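Protein of unknown function DUF574 (PDB 3GIW) is of unknown function but is probably an S-adenosylmethionine-dependent methyltransferase with a Rossmann-like fold. Local coordinates at residues A[25-30]-A[42-47]; A[67-72]-A[250-255]; A[139-144]-A[180-185]; A[234-239]-A[272-277]. All coordinates share one frame; numbering follows the deposited sequence.

The four contacts tie together one Rossmann-like fold of the S-adenosyl methyltransferase family. Interaction 1 joins two helices near the N-terminus and carries Tyr-28, while interaction 3 carries Asp-139 and Met-140; all three residues belong to the S-adenosyl-L-homocysteine site, empty of that ligand in this model, although their contacts' centres lie about 27 Å apart. Interactions 2 and 4 touch: their centres are about 17 Å apart, and Trp-252 CZ2 packs on Val-273 CG2 at 3.6 Å. Interactions 3 and 4, about 16 Å between centres, meet through Arg-184, whose NH1 lies 2.7 Å from Glu-237 O in a probable hydrogen bond. Interaction 1 touches none of the others; its nearest atoms to interaction 2 are about 8 Å away.

Interaction 1 of 4, residues A[25-30]-A[42-47]; sequences ARIYDY and KEAGDA
Two helices of the N-terminal region of this probable methyltransferase of Rossmann-like fold, 24-31 and 39-51, pack here through Tyr-30, Lys-42 and Asp-46, with Ile-27 closing on Ala-44 and Gly-45 beside them. The axes of the two segments pass 8.9 Å apart at an angle of 64°. In Tyr-30, chi1 of 167° puts CG anti to the backbone N; the ring lies against helix 39-51, with Lys-42 CA over the centre of one face in a CH-pi contact, 3.9 Å from the centroid. Gly-45 lies at the ring's edge, and a side chain there would collide with Tyr-30 CD2. Ile-27 fills the apolar side, its CD1 3.7 Å from Ala-44 CB and its CG2 turned to Gly-45 CA. Outside the pair, Tyr-37 meets the Tyr-30 ring edge-to-face, and the OH of the ligand-binding Tyr-28 is hydrogen-bonded to Asn-62 ND2. At the polar end one carboxylate serves two partners: Lys-42 NZ, bent round at chi4, forms a salt bridge with the syn lone pair of Asp-46 OD2 at 2.8 Å, while Tyr-30 OH donates to Asp-46 OD1 at 2.6 Å, on that oxygen's syn side and 23° out of the carboxylate plane.

Interaction 2 of 4, residues A[67-72]-A[250-255]; sequences NRAVAH and HKWHPD
Arg-68 and Trp-252 make the tight part of this contact: the guanidinium grips one backbone oxygen, Trp-252 O, side-on with two nitrogens. NH2 donates at 2.9 Å to Trp-252 O, with an N-H...O angle of 155°, and NE reaches the same oxygen nearly along the C=O axis; both bonds lie in the guanidinium plane. A bend at chi3 (-54°) brings NE round to face the loop, where it also makes a weak bond to His-253 O. Along the same helix, the indole is pressed against the backbone, with Trp-252 CZ3 3.8 Å from Ala-69 CA, and its edge points at the face of His-72, the six-membered ring and imidazole planes standing at 83°. His-253 folds back over the indole, CD2 above the centre of one face, completing an aromatic cluster. The contact thus fastens the loop between strands 240-248 and 269-275 of the Rossmann-type sheet to helix 55-75, which also bears Asn-62 and Arg-63 of the S-adenosyl-L-homocysteine site. An alanine at Arg-68 would probably leave Trp-252 O without its paired donors and let the loop backbone shift from the helix. The other side is looser and watery. Asp-255 slides past Arg-68 in the opposite direction, its OD2 3.7 Å from Arg-68 CD, and one water accepts from Arg-68 NH1 and donates weakly to Asp-255 OD2. Between the two histidines a second water stands 3.1 Å from His-72 ND1 and 3.0 Å from His-253 ND1, while His-253 NE2 is hydrogen-bonded to Glu-243 O.

Interaction 3 of 4, residues A[139-144]-A[180-185]; sequences DMLDPA and VGIVRR
Apolar contacts carry the join between Ile-182 and the turn that holds Met-140 and Leu-141. Ile-182 CG2, set anti to the backbone N by the first torsion, heads for Met-140, where it lies 4.3 Å from CB and closer still, 3.1 Å, to the carbonyl O. The other branch ends in CD1, close to Leu-141 CD2. Pro-143 adds its ring carbons: CB lies 3.9 Å from Arg-185 CG, the two side chains crossing obliquely, and CG comes within 4.4 Å of Ile-182 CG2. The place is the loop following strand 132-137 of the Rossmann-type sheet, where Asp-139 and Met-140 bind S-adenosyl-L-homocysteine; helix 179-187 packs against this loop through Ile-182 and Arg-185. Polar bonds shape the turn itself. Asp-139 to Asp-142 form a type I beta turn, closed by Asp-142 N to Asp-139 O, and Leu-141 N donates to Asp-139 OD1 at 3.1 Å in a nearly straight Asx-turn bond that meets the oxygen from above the carboxylate plane. In this model a glycerol, probably from the crystallisation liquor, takes a hydrogen bond with Met-140 N and a weak one with Asp-139 OD1.

Interaction 4 of 4, residues A[234-239]-A[272-277]; sequences EFFEGL and AVARKP
Phe-236 sets its ring against two alanines of strand 269-275, CZ resting 3.6 Å from Ala-272 CB and CD1 at the same 3.6 Å from Ala-274 CB. Both methyls approach obliquely, one towards the tip of the ring and one nearer its root. A chi1 of -67° puts CG anti to the carbonyl carbon; the CB bond already points to the strand. Leu-239 takes the next place along: its CB lies 3.8 Å from Ala-274 CB, and its CD2 3.9 Å from Lys-276 CA. Farther on, Pro-277 CD packs on Gly-238 O at 3.6 Å. Directly after this loop the chain enters strand 240-248, one of two edge strands of the seven-stranded mixed sheet, whose order 3-2-1-4-5-7-6 is that of class I methyltransferases. An alanine at Phe-236 would probably open a gap beside Ala-272 and Ala-274 and leave their methyls without this cover. A type II turn from Phe-236 to Leu-239, closed by Leu-239 N to Phe-236 O at 3.0 Å, brings both side chains to the strand, with Gly-238 at a positive phi of 82°. Beyond that, Leu-241, Ile-246 and Leu-196 touch the Phe-236 ring, and Arg-184 NH1 is hydrogen-bonded to Phe-235 O.

Interaction 1 of 4, residues A[25-30]-A[42-47]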
loop_
_atom_site.group_PDB
_atom_site.type_symbol
_atom_site.label_atom_id
_atom_site.label_comp_id
_atom_site.label_asym_id
_atom_site.label_seq_id
_atom_site.Cartn_x
_atom_site.Cartn_y
_atom_site.Cartn_z
ATOM N N ALA A 25 7.331 7.796 2.492
ATOM C CA ALA A 25 6.821 7.839 1.122
ATOM C C ALA A 25 7.843 8.408 0.163
ATOM O O ALA A 25 7.902 8.045 -1.015
ATOM C CB ALA A 25 5.559 8.677 1.076
ATOM N N ARG A 26 8.617 9.375 0.650
ATOM C CA ARG A 26 9.629 10.054 -0.141
ATOM C C ARG A 26 10.878 9.183 -0.362
ATOM O O ARG A 26 11.477 9.208 -1.443
ATOM C CB ARG A 26 10.015 11.395 0.524
ATOM C CG ARG A 26 8.807 12.329 0.775
ATOM C CD ARG A 26 9.169 13.544 1.612
ATOM N NE ARG A 26 7.983 14.053 2.332
ATOM C CZ ARG A 26 8.004 15.171 3.068
ATOM N NH1 ARG A 26 9.142 15.854 3.195
ATOM N NH2 ARG A 26 6.900 15.590 3.672
ATOM N N ILE A 27 11.276 8.415 0.662
ATOM C CA ILE A 27 12.347 7.423 0.456
ATOM C C ILE A 27 11.934 6.419 -0.621
ATOM O O ILE A 27 12.722 6.084 -1.519
ATOM C CB ILE A 27 12.656 6.658 1.785
ATOM C CG1 ILE A 27 13.275 7.601 2.826
ATOM C CG2 ILE A 27 13.570 5.446 1.523
ATOM C CD1 ILE A 27 13.288 7.044 4.257
ATOM N N TYR A 28 10.700 5.931 -0.530
ATOM C CA TYR A 28 10.209 4.944 -1.502
ATOM C C TYR A 28 10.281 5.554 -2.919
ATOM O O TYR A 28 10.795 4.930 -3.882
ATOM C CB TYR A 28 8.789 4.555 -1.121
ATOM C CG TYR A 28 8.102 3.534 -1.984
ATOM C CD1 TYR A 28 7.323 3.917 -3.055
ATOM C CD2 TYR A 28 8.150 2.178 -1.676
ATOM C CE1 TYR A 28 6.656 2.970 -3.823
ATOM C CE2 TYR A 28 7.463 1.245 -2.415
ATOM C CZ TYR A 28 6.717 1.641 -3.481
ATOM O OH TYR A 28 6.034 0.661 -4.193
ATOM N N ASP A 29 9.789 6.789 -3.065
ATOM C CA ASP A 29 9.828 7.421 -4.366
ATOM C C ASP A 29 11.257 7.603 -4.892
ATOM O O ASP A 29 11.512 7.347 -6.069
ATOM C CB ASP A 29 9.087 8.767 -4.344
ATOM C CG ASP A 29 8.668 9.236 -5.719
ATOM O OD1 ASP A 29 7.946 8.498 -6.403
ATOM O OD2 ASP A 29 9.044 10.355 -6.094
ATOM N N TYR A 30 12.165 8.051 -4.034
ATOM C CA TYR A 30 13.590 8.171 -4.387
ATOM C C TYR A 30 14.100 6.838 -4.936
ATOM O O TYR A 30 14.666 6.769 -6.039
ATOM C CB TYR A 30 14.414 8.618 -3.181
ATOM C CG TYR A 30 15.892 8.458 -3.409
ATOM C CD1 TYR A 30 16.547 9.218 -4.364
ATOM C CD2 TYR A 30 16.630 7.524 -2.696
ATOM C CE1 TYR A 30 17.890 9.072 -4.588
ATOM C CE2 TYR A 30 17.974 7.358 -2.895
ATOM C CZ TYR A 30 18.615 8.145 -3.854
ATOM O OH TYR A 30 19.979 7.992 -4.103
ATOM N N LYS A 42 17.116 10.982 0.274
ATOM C CA LYS A 42 18.230 10.348 -0.451
ATOM C C LYS A 42 19.281 9.756 0.505
ATOM O O LYS A 42 19.784 8.652 0.302
ATOM C CB LYS A 42 18.899 11.365 -1.383
ATOM C CG LYS A 42 20.154 10.851 -2.051
ATOM C CD LYS A 42 20.595 11.849 -3.118
ATOM C CE LYS A 42 21.549 11.245 -4.110
ATOM N NZ LYS A 42 22.682 10.548 -3.513
ATOM N N GLU A 43 19.633 10.492 1.556
ATOM C CA GLU A 43 20.649 10.023 2.485
ATOM C C GLU A 43 20.175 8.739 3.173
ATOM O O GLU A 43 20.952 7.781 3.335
ATOM C CB GLU A 43 20.941 11.098 3.530
ATOM C CG GLU A 43 22.079 10.775 4.534
ATOM C CD GLU A 43 21.651 9.946 5.743
ATOM O OE1 GLU A 43 20.457 9.921 6.107
ATOM O OE2 GLU A 43 22.540 9.315 6.355
ATOM N N ALA A 44 18.914 8.730 3.604
ATOM C CA ALA A 44 18.301 7.532 4.183
ATOM C C ALA A 44 18.289 6.366 3.193
ATOM O O ALA A 44 18.747 5.262 3.529
ATOM C CB ALA A 44 16.890 7.856 4.684
ATOM N N GLY A 45 17.773 6.587 1.981
ATOM C CA GLY A 45 17.704 5.509 0.996
ATOM C C GLY A 45 19.069 4.944 0.649
ATOM O O GLY A 45 19.218 3.734 0.482
ATOM N N ASP A 46 20.054 5.830 0.500
ATOM C CA ASP A 46 21.423 5.398 0.185
ATOM C C ASP A 46 22.031 4.581 1.342
ATOM O O ASP A 46 22.673 3.558 1.095
ATOM C CB ASP A 46 22.302 6.593 -0.179
ATOM C CG ASP A 46 21.974 7.184 -1.530
ATOM O OD1 ASP A 46 21.226 6.580 -2.312
ATOM O OD2 ASP A 46 22.527 8.274 -1.828
ATOM N N ALA A 47 21.816 4.996 2.581
ATOM C CA ALA A 47 22.284 4.227 3.749
ATOM C C ALA A 47 21.617 2.854 3.785
ATOM O O ALA A 47 22.246 1.843 4.112
ATOM C CB ALA A 47 22.016 4.988 5.066
#

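Interaction 2 of 4, residues A[67-72]-A[250-255]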
loop_
_atom_site.group_PDB
_atom_site.type_symbol
_atom_site.label_atom_id
_atom_site.label_comp_id
_atom_site.label_asym_id
_atom_site.label_seq_id
_atom_site.Cartn_x
_atom_site.Cartn_y
_atom_site.Cartn_z
ATOM N N ASN A 67 -0.044 -3.169 -8.931
ATOM C CA ASN A 67 -0.607 -3.120 -10.268
ATOM C C ASN A 67 -1.366 -4.426 -10.584
ATOM O O ASN A 67 -2.493 -4.388 -11.089
ATOM C CB ASN A 67 0.463 -2.893 -11.351
ATOM C CG ASN A 67 1.169 -1.542 -11.268
ATOM O OD1 ASN A 67 0.781 -0.635 -10.550
ATOM N ND2 ASN A 67 2.195 -1.406 -12.081
ATOM N N ARG A 68 -0.775 -5.587 -10.306
ATOM C CA ARG A 68 -1.417 -6.861 -10.598
ATOM C C ARG A 68 -2.633 -7.097 -9.681
ATOM O O ARG A 68 -3.651 -7.617 -10.144
ATOM C CB ARG A 68 -0.418 -8.019 -10.488
ATOM C CG ARG A 68 0.740 -7.899 -11.427
ATOM C CD ARG A 68 1.505 -9.188 -11.584
ATOM N NE ARG A 68 1.970 -9.811 -10.347
ATOM C CZ ARG A 68 2.983 -9.372 -9.604
ATOM N NH1 ARG A 68 3.677 -8.301 -9.953
ATOM N NH2 ARG A 68 3.283 -9.983 -8.462
ATOM N N ALA A 69 -2.544 -6.717 -8.409
ATOM C CA ALA A 69 -3.654 -6.906 -7.474
ATOM C C ALA A 69 -4.865 -6.047 -7.866
ATOM O O ALA A 69 -6.010 -6.543 -7.865
ATOM C CB ALA A 69 -3.223 -6.664 -6.045
ATOM N N VAL A 70 -4.624 -4.779 -8.214
ATOM C CA VAL A 70 -5.723 -3.892 -8.597
ATOM C C VAL A 70 -6.341 -4.344 -9.918
ATOM O O VAL A 70 -7.591 -4.363 -10.050
ATOM C CB VAL A 70 -5.252 -2.424 -8.644
ATOM C CG1 VAL A 70 -6.321 -1.500 -9.263
ATOM C CG2 VAL A 70 -4.885 -1.950 -7.210
ATOM N N ALA A 71 -5.517 -4.755 -10.883
ATOM C CA ALA A 71 -6.044 -5.307 -12.131
ATOM C C ALA A 71 -6.923 -6.561 -11.894
ATOM O O ALA A 71 -8.023 -6.663 -12.441
ATOM C CB ALA A 71 -4.895 -5.619 -13.082
ATOM N N HIS A 72 -6.480 -7.480 -11.047
ATOM C CA HIS A 72 -7.282 -8.630 -10.661
ATOM C C HIS A 72 -8.627 -8.198 -10.063
ATOM O O HIS A 72 -9.685 -8.736 -10.397
ATOM C CB HIS A 72 -6.551 -9.474 -9.613
ATOM C CG HIS A 72 -7.329 -10.670 -9.153
ATOM N ND1 HIS A 72 -7.303 -11.869 -9.833
ATOM C CD2 HIS A 72 -8.193 -10.839 -8.121
ATOM C CE1 HIS A 72 -8.109 -12.728 -9.234
ATOM N NE2 HIS A 72 -8.645 -12.136 -8.182
ATOM N N HIS A 250 6.412 -11.259 -5.311
ATOM C CA HIS A 250 6.816 -11.638 -6.667
ATOM C C HIS A 250 6.287 -13.013 -7.075
ATOM O O HIS A 250 6.416 -13.406 -8.236
ATOM C CB HIS A 250 8.328 -11.560 -6.813
ATOM C CG HIS A 250 9.058 -12.573 -6.003
ATOM N ND1 HIS A 250 8.881 -12.707 -4.638
ATOM C CD2 HIS A 250 10.003 -13.482 -6.349
ATOM C CE1 HIS A 250 9.671 -13.666 -4.189
ATOM N NE2 HIS A 250 10.371 -14.146 -5.205
ATOM N N LYS A 251 5.713 -13.730 -6.130
ATOM C CA LYS A 251 5.088 -15.033 -6.362
ATOM C C LYS A 251 3.547 -14.985 -6.455
ATOM O O LYS A 251 2.906 -16.026 -6.607
ATOM C CB LYS A 251 5.516 -16.000 -5.231
ATOM C CG LYS A 251 7.003 -16.235 -5.205
ATOM C CD LYS A 251 7.422 -17.271 -4.173
ATOM C CE LYS A 251 8.925 -17.364 -4.145
ATOM N NZ LYS A 251 9.413 -18.525 -3.329
ATOM N N TRP A 252 2.967 -13.790 -6.327
ATOM C CA TRP A 252 1.514 -13.604 -6.401
ATOM C C TRP A 252 1.106 -13.269 -7.843
ATOM O O TRP A 252 1.373 -12.173 -8.322
ATOM C CB TRP A 252 1.044 -12.510 -5.425
ATOM C CG TRP A 252 -0.433 -12.457 -5.172
ATOM C CD1 TRP A 252 -1.087 -13.066 -4.151
ATOM C CD2 TRP A 252 -1.440 -11.820 -5.985
ATOM N NE1 TRP A 252 -2.440 -12.835 -4.251
ATOM C CE2 TRP A 252 -2.684 -12.096 -5.382
ATOM C CE3 TRP A 252 -1.408 -11.030 -7.136
ATOM C CZ2 TRP A 252 -3.906 -11.620 -5.915
ATOM C CZ3 TRP A 252 -2.623 -10.570 -7.679
ATOM C CH2 TRP A 252 -3.842 -10.857 -7.053
ATOM N N HIS A 253 0.456 -14.215 -8.520
ATOM C CA HIS A 253 -0.002 -14.060 -9.919
ATOM C C HIS A 253 1.088 -13.409 -10.804
ATOM O O HIS A 253 0.856 -12.359 -11.437
ATOM C CB HIS A 253 -1.314 -13.265 -9.983
ATOM C CG HIS A 253 -2.478 -13.922 -9.300
ATOM N ND1 HIS A 253 -3.736 -13.968 -9.867
ATOM C CD2 HIS A 253 -2.595 -14.515 -8.094
ATOM C CE1 HIS A 253 -4.564 -14.598 -9.051
ATOM N NE2 HIS A 253 -3.893 -14.962 -7.975
ATOM N N PRO A 254 2.286 -14.000 -10.836
ATOM C CA PRO A 254 3.368 -13.369 -11.588
ATOM C C PRO A 254 3.081 -13.349 -13.103
ATOM O O PRO A 254 2.413 -14.248 -13.616
ATOM C CB PRO A 254 4.576 -14.255 -11.262
ATOM C CG PRO A 254 3.983 -15.602 -10.980
ATOM C CD PRO A 254 2.709 -15.280 -10.229
ATOM N N ASP A 255 3.552 -12.309 -13.781
ATOM C CA ASP A 255 3.605 -12.273 -15.248
ATOM C C ASP A 255 4.849 -13.038 -15.697
ATOM O O ASP A 255 5.659 -13.465 -14.870
ATOM C CB ASP A 255 3.724 -10.828 -15.757
ATOM C CG ASP A 255 2.532 -9.973 -15.409
ATOM O OD1 ASP A 255 1.386 -10.466 -15.509
ATOM O OD2 ASP A 255 2.747 -8.792 -15.050
HETATM O O HOH W 1 3.762 -6.844 -12.541
HETATM O O HOH W 2 -4.909 -12.028 -11.775
#

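Interaction 3 of 4, residues A[139-144]-A[180-185]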
loop_
_atom_site.group_PDB
_atom_site.type_symbol
_atom_site.label_atom_id
_atom_site.label_comp_id
_atom_site.label_asym_id
_atom_site.label_seq_id
_atom_site.Cartn_x
_atom_site.Cartn_y
_atom_site.Cartn_z
ATOM N N ASP A 139 -5.140 10.132 9.089
ATOM C CA ASP A 139 -4.329 9.109 9.738
ATOM C C ASP A 139 -5.184 7.873 10.014
ATOM O O ASP A 139 -6.272 7.978 10.621
ATOM C CB ASP A 139 -3.815 9.659 11.067
ATOM C CG ASP A 139 -2.630 8.882 11.603
ATOM O OD1 ASP A 139 -2.588 7.643 11.457
ATOM O OD2 ASP A 139 -1.721 9.538 12.170
HETATM N N MSE A 140 -4.696 6.716 9.567
HETATM C CA MSE A 140 -5.440 5.460 9.733
HETATM C C MSE A 140 -5.676 5.084 11.206
HETATM O O MSE A 140 -6.539 4.271 11.506
HETATM C CB MSE A 140 -4.770 4.309 8.976
HETATM C CG MSE A 140 -3.416 3.888 9.512
HETATM SE SE MSE A 140 -2.434 2.708 8.309
HETATM C CE MSE A 140 -3.090 1.441 8.331
ATOM N N LEU A 141 -4.942 5.716 12.115
ATOM C CA LEU A 141 -5.218 5.568 13.552
ATOM C C LEU A 141 -6.593 6.108 13.990
ATOM O O LEU A 141 -7.069 5.791 15.085
ATOM C CB LEU A 141 -4.103 6.228 14.362
ATOM C CG LEU A 141 -2.730 5.586 14.151
ATOM C CD1 LEU A 141 -1.633 6.297 14.912
ATOM C CD2 LEU A 141 -2.772 4.115 14.537
ATOM N N ASP A 142 -7.226 6.921 13.144
ATOM C CA ASP A 142 -8.562 7.422 13.388
ATOM C C ASP A 142 -9.448 7.026 12.213
ATOM O O ASP A 142 -9.738 7.833 11.342
ATOM C CB ASP A 142 -8.524 8.944 13.556
ATOM C CG ASP A 142 -9.878 9.543 13.933
ATOM O OD1 ASP A 142 -10.888 8.810 14.086
ATOM O OD2 ASP A 142 -9.927 10.780 14.059
ATOM N N PRO A 143 -9.847 5.750 12.160
ATOM C CA PRO A 143 -10.791 5.359 11.100
ATOM C C PRO A 143 -12.026 6.251 10.834
ATOM O O PRO A 143 -12.442 6.340 9.674
ATOM C CB PRO A 143 -11.190 3.928 11.503
ATOM C CG PRO A 143 -9.985 3.410 12.302
ATOM C CD PRO A 143 -9.402 4.602 12.987
ATOM N N ALA A 144 -12.634 6.883 11.853
ATOM C CA ALA A 144 -13.799 7.776 11.630
ATOM C C ALA A 144 -13.502 8.984 10.742
ATOM O O ALA A 144 -14.333 9.382 9.895
ATOM C CB ALA A 144 -14.391 8.266 12.972
ATOM N N VAL A 180 -3.913 -4.774 13.377
ATOM C CA VAL A 180 -4.946 -5.686 12.903
ATOM C C VAL A 180 -6.313 -5.060 13.203
ATOM O O VAL A 180 -7.199 -5.090 12.355
ATOM C CB VAL A 180 -4.801 -7.095 13.553
ATOM C CG1 VAL A 180 -6.034 -7.958 13.289
ATOM C CG2 VAL A 180 -3.502 -7.790 13.057
ATOM N N GLY A 181 -6.508 -4.534 14.414
ATOM C CA GLY A 181 -7.775 -3.891 14.763
ATOM C C GLY A 181 -8.143 -2.705 13.904
ATOM O O GLY A 181 -9.305 -2.526 13.530
ATOM N N ILE A 182 -7.165 -1.882 13.586
ATOM C CA ILE A 182 -7.402 -0.699 12.755
ATOM C C ILE A 182 -7.845 -1.146 11.364
ATOM O O ILE A 182 -8.856 -0.647 10.825
ATOM C CB ILE A 182 -6.132 0.117 12.588
ATOM C CG1 ILE A 182 -5.787 0.757 13.924
ATOM C CG2 ILE A 182 -6.272 1.189 11.445
ATOM C CD1 ILE A 182 -4.433 1.415 13.896
ATOM N N VAL A 183 -7.125 -2.082 10.763
ATOM C CA VAL A 183 -7.507 -2.548 9.438
ATOM C C VAL A 183 -8.922 -3.138 9.448
ATOM O O VAL A 183 -9.745 -2.820 8.550
ATOM C CB VAL A 183 -6.473 -3.543 8.893
ATOM C CG1 VAL A 183 -7.054 -4.291 7.684
ATOM C CG2 VAL A 183 -5.187 -2.830 8.565
ATOM N N ARG A 184 -9.223 -3.967 10.437
ATOM C CA ARG A 184 -10.515 -4.618 10.470
ATOM C C ARG A 184 -11.626 -3.608 10.808
ATOM O O ARG A 184 -12.764 -3.804 10.397
ATOM C CB ARG A 184 -10.457 -5.881 11.335
ATOM C CG ARG A 184 -9.415 -6.884 10.693
ATOM C CD ARG A 184 -9.797 -7.334 9.243
ATOM N NE ARG A 184 -11.027 -8.134 9.350
ATOM C CZ ARG A 184 -11.075 -9.455 9.409
ATOM N NH1 ARG A 184 -9.981 -10.169 9.267
ATOM N NH2 ARG A 184 -12.252 -10.064 9.571
ATOM N N ARG A 185 -11.329 -2.533 11.523
ATOM C CA ARG A 185 -12.307 -1.458 11.745
ATOM C C ARG A 185 -12.659 -0.724 10.444
ATOM O O ARG A 185 -13.812 -0.372 10.212
ATOM C CB ARG A 185 -11.781 -0.463 12.774
ATOM C CG ARG A 185 -12.675 0.708 13.077
ATOM C CD ARG A 185 -14.071 0.257 13.599
ATOM N NE ARG A 185 -14.967 1.403 13.735
ATOM C CZ ARG A 185 -15.772 1.859 12.775
ATOM N NH1 ARG A 185 -15.841 1.248 11.617
ATOM N NH2 ARG A 185 -16.544 2.932 12.990
#

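Interaction 4 of 4, residues A[234-239]-A[272-277]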
loop_
_atom_site.group_PDB
_atom_site.type_symbol
_atom_site.label_atom_id
_atom_site.label_comp_id
_atom_site.label_asym_id
_atom_site.label_seq_id
_atom_site.Cartn_x
_atom_site.Cartn_y
_atom_site.Cartn_z
ATOM N N GLU A 234 -3.168 -13.054 10.631
ATOM C CA GLU A 234 -4.145 -12.452 11.550
ATOM C C GLU A 234 -5.030 -11.406 10.855
ATOM O O GLU A 234 -6.228 -11.258 11.174
ATOM C CB GLU A 234 -3.476 -11.799 12.764
ATOM C CG GLU A 234 -4.463 -11.618 13.917
ATOM C CD GLU A 234 -3.866 -10.996 15.162
ATOM O OE1 GLU A 234 -2.633 -10.778 15.199
ATOM O OE2 GLU A 234 -4.668 -10.791 16.141
ATOM N N PHE A 235 -4.464 -10.631 9.944
ATOM C CA PHE A 235 -5.261 -9.649 9.195
ATOM C C PHE A 235 -6.399 -10.272 8.364
ATOM O O PHE A 235 -7.362 -9.581 8.059
ATOM C CB PHE A 235 -4.371 -8.808 8.247
ATOM C CG PHE A 235 -3.390 -7.899 8.946
ATOM C CD1 PHE A 235 -3.752 -6.629 9.329
ATOM C CD2 PHE A 235 -2.117 -8.333 9.216
ATOM C CE1 PHE A 235 -2.850 -5.796 9.984
ATOM C CE2 PHE A 235 -1.207 -7.506 9.884
ATOM C CZ PHE A 235 -1.565 -6.251 10.256
ATOM N N PHE A 236 -6.270 -11.537 7.972
ATOM C CA PHE A 236 -7.188 -12.131 7.008
ATOM C C PHE A 236 -8.129 -13.176 7.639
ATOM O O PHE A 236 -8.902 -13.847 6.935
ATOM C CB PHE A 236 -6.370 -12.707 5.848
ATOM C CG PHE A 236 -5.682 -11.665 5.050
ATOM C CD1 PHE A 236 -6.349 -11.004 4.055
ATOM C CD2 PHE A 236 -4.349 -11.322 5.298
ATOM C CE1 PHE A 236 -5.724 -10.034 3.292
ATOM C CE2 PHE A 236 -3.737 -10.341 4.534
ATOM C CZ PHE A 236 -4.432 -9.693 3.530
ATOM N N GLU A 237 -8.072 -13.327 8.956
ATOM C CA GLU A 237 -8.980 -14.253 9.667
ATOM C C GLU A 237 -10.441 -13.914 9.418
ATOM O O GLU A 237 -10.833 -12.769 9.499
ATOM C CB GLU A 237 -8.686 -14.262 11.165
ATOM C CG GLU A 237 -7.388 -14.965 11.513
ATOM C CD GLU A 237 -7.425 -16.492 11.330
ATOM O OE1 GLU A 237 -8.525 -17.085 11.433
ATOM O OE2 GLU A 237 -6.342 -17.108 11.120
ATOM N N GLY A 238 -11.244 -14.922 9.084
ATOM C CA GLY A 238 -12.644 -14.674 8.756
ATOM C C GLY A 238 -12.907 -14.221 7.332
ATOM O O GLY A 238 -14.057 -14.061 6.951
ATOM N N LEU A 239 -11.851 -13.949 6.563
ATOM C CA LEU A 239 -11.935 -13.592 5.140
ATOM C C LEU A 239 -11.540 -14.759 4.248
ATOM O O LEU A 239 -10.897 -15.719 4.701
ATOM C CB LEU A 239 -11.032 -12.373 4.835
ATOM C CG LEU A 239 -11.229 -11.155 5.724
ATOM C CD1 LEU A 239 -10.306 -9.978 5.345
ATOM C CD2 LEU A 239 -12.680 -10.707 5.692
ATOM N N ALA A 272 -1.309 -10.324 -0.299
ATOM C CA ALA A 272 -2.513 -11.122 -0.228
ATOM C C ALA A 272 -3.746 -10.301 -0.538
ATOM O O ALA A 272 -3.778 -9.082 -0.301
ATOM C CB ALA A 272 -2.662 -11.751 1.193
ATOM N N VAL A 273 -4.757 -10.993 -1.074
ATOM C CA VAL A 273 -6.057 -10.403 -1.394
ATOM C C VAL A 273 -7.105 -11.393 -0.894
ATOM O O VAL A 273 -6.959 -12.617 -1.093
ATOM C CB VAL A 273 -6.208 -10.230 -2.909
ATOM C CG1 VAL A 273 -7.614 -9.679 -3.287
ATOM C CG2 VAL A 273 -5.103 -9.318 -3.449
ATOM N N ALA A 274 -8.166 -10.888 -0.254
ATOM C CA ALA A 274 -9.199 -11.751 0.309
ATOM C C ALA A 274 -10.579 -11.079 0.245
ATOM O O ALA A 274 -10.692 -9.881 0.383
ATOM C CB ALA A 274 -8.899 -12.106 1.732
ATOM N N ARG A 275 -11.610 -11.913 0.070
ATOM C CA ARG A 275 -13.019 -11.480 -0.021
ATOM C C ARG A 275 -13.698 -11.525 1.339
ATOM O O ARG A 275 -13.501 -12.475 2.120
ATOM C CB ARG A 275 -13.783 -12.406 -0.971
ATOM C CG ARG A 275 -15.241 -12.010 -1.230
ATOM C CD ARG A 275 -15.830 -12.811 -2.401
ATOM N NE ARG A 275 -17.194 -12.403 -2.713
ATOM C CZ ARG A 275 -18.275 -12.757 -2.021
ATOM N NH1 ARG A 275 -18.178 -13.530 -0.939
ATOM N NH2 ARG A 275 -19.465 -12.307 -2.412
ATOM N N LYS A 276 -14.512 -10.510 1.615
ATOM C CA LYS A 276 -15.353 -10.475 2.804
ATOM C C LYS A 276 -16.686 -11.205 2.517
ATOM O O LYS A 276 -17.422 -10.789 1.627
ATOM C CB LYS A 276 -15.620 -9.005 3.194
ATOM C CG LYS A 276 -16.547 -8.843 4.388
ATOM C CD LYS A 276 -16.722 -7.420 4.813
ATOM C CE LYS A 276 -17.798 -7.313 5.916
ATOM N NZ LYS A 276 -17.709 -5.966 6.585
ATOM N N PRO A 277 -16.983 -12.274 3.276
ATOM C CA PRO A 277 -18.261 -13.009 3.091
ATOM C C PRO A 277 -19.475 -12.148 3.334
ATOM O O PRO A 277 -19.466 -11.221 4.145
ATOM C CB PRO A 277 -18.188 -14.122 4.145
ATOM C CG PRO A 277 -16.786 -14.244 4.520
ATOM C CD PRO A 277 -16.108 -12.920 4.273
ATOM O OXT PRO A 277 -20.519 -12.396 2.709
#